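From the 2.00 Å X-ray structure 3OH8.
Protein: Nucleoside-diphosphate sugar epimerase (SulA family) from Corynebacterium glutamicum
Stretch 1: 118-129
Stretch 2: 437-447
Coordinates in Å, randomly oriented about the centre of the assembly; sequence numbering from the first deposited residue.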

# COMPACT_ATOMS: atom_id res chain seq x y z
N LEU A 118 20.46 7.27 -3.32
CA LEU A 118 19.68 6.74 -2.22
C LEU A 118 18.58 7.69 -1.79
O LEU A 118 17.75 7.35 -0.96
CB LEU A 118 20.60 6.49 -1.03
CG LEU A 118 21.77 5.53 -1.28
CD1 LEU A 118 22.88 5.77 -0.26
CD2 LEU A 118 21.28 4.09 -1.25
N THR A 119 18.59 8.90 -2.34
CA THR A 119 17.63 9.91 -1.97
C THR A 119 16.17 9.45 -2.12
O THR A 119 15.35 9.62 -1.20
CB THR A 119 17.86 11.19 -2.79
OG1 THR A 119 19.07 11.80 -2.34
CG2 THR A 119 16.72 12.15 -2.59
N GLY A 120 15.85 8.89 -3.27
CA GLY A 120 14.50 8.42 -3.56
C GLY A 120 14.04 7.34 -2.59
O GLY A 120 12.96 7.43 -2.01
N MSE A 121 14.87 6.32 -2.42
CA MSE A 121 14.60 5.24 -1.48
C MSE A 121 14.25 5.78 -0.11
O MSE A 121 13.26 5.38 0.50
CB MSE A 121 15.82 4.33 -1.35
CG MSE A 121 15.73 3.32 -0.19
SE MSE A 121 17.14 2.16 -0.04
CE MSE A 121 16.66 1.26 1.42
N PHE A 122 15.07 6.70 0.40
CA PHE A 122 14.83 7.18 1.75
C PHE A 122 13.67 8.14 1.88
O PHE A 122 12.98 8.13 2.89
CB PHE A 122 16.12 7.68 2.40
CG PHE A 122 16.92 6.56 2.96
CD1 PHE A 122 16.55 5.98 4.17
CD2 PHE A 122 17.94 5.98 2.23
CE1 PHE A 122 17.25 4.89 4.67
CE2 PHE A 122 18.64 4.89 2.72
CZ PHE A 122 18.29 4.34 3.94
N ALA A 123 13.42 8.93 0.85
CA ALA A 123 12.25 9.79 0.86
C ALA A 123 10.99 8.92 0.97
O ALA A 123 10.04 9.28 1.67
CB ALA A 123 12.21 10.65 -0.41
N TYR A 124 11.00 7.77 0.29
CA TYR A 124 9.87 6.83 0.35
C TYR A 124 9.71 6.22 1.75
O TYR A 124 8.61 6.21 2.32
CB TYR A 124 10.01 5.70 -0.68
CG TYR A 124 8.85 4.73 -0.60
CD1 TYR A 124 7.65 5.00 -1.27
CD2 TYR A 124 8.93 3.57 0.16
CE1 TYR A 124 6.56 4.14 -1.19
CE2 TYR A 124 7.84 2.69 0.24
CZ TYR A 124 6.67 2.98 -0.44
OH TYR A 124 5.60 2.12 -0.36
N ARG A 125 10.81 5.71 2.29
CA ARG A 125 10.81 5.14 3.64
C ARG A 125 10.25 6.13 4.66
O ARG A 125 9.43 5.76 5.50
CB ARG A 125 12.21 4.68 4.06
CG ARG A 125 12.81 3.54 3.26
CD ARG A 125 14.19 3.13 3.85
NE ARG A 125 14.10 2.91 5.29
CZ ARG A 125 13.86 1.74 5.87
NH1 ARG A 125 13.71 0.65 5.12
NH2 ARG A 125 13.76 1.65 7.18
N GLN A 126 10.69 7.39 4.58
CA GLN A 126 10.22 8.44 5.50
C GLN A 126 8.73 8.78 5.33
O GLN A 126 7.97 8.80 6.31
CB GLN A 126 11.07 9.71 5.36
CG GLN A 126 12.56 9.50 5.60
CD GLN A 126 13.41 10.74 5.28
OE1 GLN A 126 14.54 10.85 5.74
NE2 GLN A 126 12.87 11.65 4.48
N THR A 127 8.32 9.09 4.11
CA THR A 127 6.91 9.44 3.88
C THR A 127 5.99 8.26 4.20
O THR A 127 4.94 8.43 4.81
CB THR A 127 6.64 9.95 2.43
OG1 THR A 127 7.10 8.99 1.47
CG2 THR A 127 7.40 11.26 2.20
N GLN A 128 6.39 7.06 3.79
CA GLN A 128 5.54 5.89 3.98
C GLN A 128 5.34 5.60 5.46
O GLN A 128 4.23 5.30 5.91
CB GLN A 128 6.12 4.66 3.28
CG GLN A 128 5.17 3.46 3.26
CD GLN A 128 4.03 3.64 2.27
OE1 GLN A 128 4.07 4.52 1.40
NE2 GLN A 128 3.03 2.78 2.35
N LEU A 129 6.42 5.66 6.23
CA LEU A 129 6.34 5.44 7.66
C LEU A 129 5.40 6.43 8.31
O LEU A 129 4.52 6.06 9.10
CB LEU A 129 7.73 5.62 8.31
CG LEU A 129 8.06 4.79 9.56
CD1 LEU A 129 8.87 5.59 10.60
CD2 LEU A 129 6.84 4.16 10.19
N ALA A 437 4.66 10.91 -7.69
CA ALA A 437 5.96 11.22 -7.12
C ALA A 437 6.32 10.21 -6.02
O ALA A 437 7.48 9.75 -5.91
CB ALA A 437 5.97 12.64 -6.56
N HIS A 438 5.33 9.85 -5.22
CA HIS A 438 5.51 8.87 -4.15
C HIS A 438 5.82 7.50 -4.73
O HIS A 438 6.77 6.83 -4.31
CB HIS A 438 4.25 8.83 -3.27
CG HIS A 438 4.37 7.91 -2.08
ND1 HIS A 438 5.26 8.13 -1.06
CD2 HIS A 438 3.68 6.79 -1.75
CE1 HIS A 438 5.14 7.17 -0.15
NE2 HIS A 438 4.18 6.34 -0.55
N GLU A 439 5.03 7.08 -5.71
CA GLU A 439 5.15 5.72 -6.24
C GLU A 439 6.35 5.47 -7.16
O GLU A 439 6.88 4.35 -7.21
CB GLU A 439 3.84 5.32 -6.92
CG GLU A 439 2.72 5.11 -5.93
CD GLU A 439 3.03 3.99 -4.96
OE1 GLU A 439 3.67 2.99 -5.37
OE2 GLU A 439 2.64 4.13 -3.78
N LEU A 440 6.80 6.51 -7.85
CA LEU A 440 7.91 6.36 -8.80
C LEU A 440 9.22 6.90 -8.24
O LEU A 440 10.26 6.86 -8.91
CB LEU A 440 7.57 7.03 -10.13
CG LEU A 440 6.36 6.45 -10.87
CD1 LEU A 440 6.13 7.17 -12.20
CD2 LEU A 440 6.54 4.95 -11.10
N GLY A 441 9.18 7.42 -7.01
CA GLY A 441 10.39 7.76 -6.28
C GLY A 441 10.99 9.12 -6.59
O GLY A 441 12.20 9.24 -6.74
N TYR A 442 10.15 10.14 -6.65
CA TYR A 442 10.61 11.50 -6.93
C TYR A 442 10.48 12.38 -5.70
O TYR A 442 10.53 13.60 -5.82
CB TYR A 442 9.79 12.12 -8.05
CG TYR A 442 9.65 11.29 -9.30
CD1 TYR A 442 10.67 10.45 -9.73
CD2 TYR A 442 8.50 11.37 -10.08
CE1 TYR A 442 10.54 9.69 -10.89
CE2 TYR A 442 8.36 10.62 -11.23
CZ TYR A 442 9.37 9.79 -11.63
OH TYR A 442 9.22 9.05 -12.79
N GLU A 443 10.28 11.79 -4.53
CA GLU A 443 10.10 12.61 -3.33
C GLU A 443 11.44 13.05 -2.74
O GLU A 443 12.49 12.51 -3.08
CB GLU A 443 9.20 11.90 -2.31
CG GLU A 443 7.72 11.88 -2.75
CD GLU A 443 6.80 11.15 -1.78
OE1 GLU A 443 7.11 9.99 -1.42
OE2 GLU A 443 5.75 11.72 -1.40
N GLN A 444 11.40 14.07 -1.89
CA GLN A 444 12.60 14.65 -1.30
C GLN A 444 12.76 14.17 0.12
O GLN A 444 11.78 13.91 0.82
CB GLN A 444 12.49 16.18 -1.23
CG GLN A 444 12.24 16.89 -2.54
CD GLN A 444 11.68 18.30 -2.32
OE1 GLN A 444 11.52 18.75 -1.17
NE2 GLN A 444 11.39 19.00 -3.41
N LEU A 445 14.02 14.08 0.55
CA LEU A 445 14.36 13.85 1.94
C LEU A 445 13.66 14.87 2.84
O LEU A 445 13.47 16.03 2.45
CB LEU A 445 15.86 14.00 2.14
CG LEU A 445 16.76 13.01 1.40
CD1 LEU A 445 18.21 13.39 1.64
CD2 LEU A 445 16.47 11.59 1.86
N ALA A 446 13.30 14.42 4.04
CA ALA A 446 12.74 15.31 5.06
C ALA A 446 13.68 16.49 5.28
O ALA A 446 13.25 17.63 5.43
CB ALA A 446 12.56 14.55 6.38
N ASP A 447 14.98 16.20 5.32
CA ASP A 447 15.99 17.24 5.44
C ASP A 447 16.14 17.95 4.11
O ASP A 447 16.95 17.56 3.27
CB ASP A 447 17.32 16.64 5.89
CG ASP A 447 18.36 17.70 6.22
OD1 ASP A 447 18.29 18.79 5.62
OD2 ASP A 447 19.25 17.44 7.07
O HOH W 1 10.91 9.15 -3.39
O HOH W 2 3.28 2.74 -1.56

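The second stretch enters as the tail of a helix, and His438 gives it a polar anchor on the first helix. With chi1 in t, its CA-to-CB bond points sideways, yet the imidazole reaches the first helix. His438 NE2 donates to Gln128 OE1 at 2.7 Å, while its ND1 donates to Glu443 OE1 in its own stretch, at 2.6 Å. Both ring nitrogens therefore carry protons, as expected of a charged imidazolium beside a carboxylate. Tyr124 covers one face of this ring; the planes lie 27° apart and the centroids 4.7 Å apart, but the rings are slid so far that they barely overlap. Glu439 points its CA-to-CB bond away and reaches back through a water, which donates to Glu439 OE2 and accepts from Tyr124 OH, each at 2.7 Å.

Gly441 ends the helical geometry with a positive phi of 83°, a conformation that favours glycine. It meets another glycine: Gly120 CA lies 4.0 Å from Gly441 O, and an ideal CB on Gly120 would sit a tight 3.1 Å from that same oxygen. Close backbone approach is the rule here.

Glu443 then points toward the helix. Its backbone N donates to a water that in turn donates to Gly120 O, bridging the two stretches, and its O packs 3.3 Å from Ala123 CB. Its OE1, already held by His438, lies 3.1 Å from Thr127 OG1, whose p rotamer also puts that hydroxyl 3.0 Å from Ala123 O. The small Ala123 side chain lets the extended segment run close, with Gln444 O 3.5 Å from Ala123 CB.

Leu445 supplies the apolar counterpart: its CD2 approaches Phe122 CB at 4.0 Å and Thr119 O at 3.8 Å. Finally, Ala446 comes up against the side chain of Gln126, closing the contact.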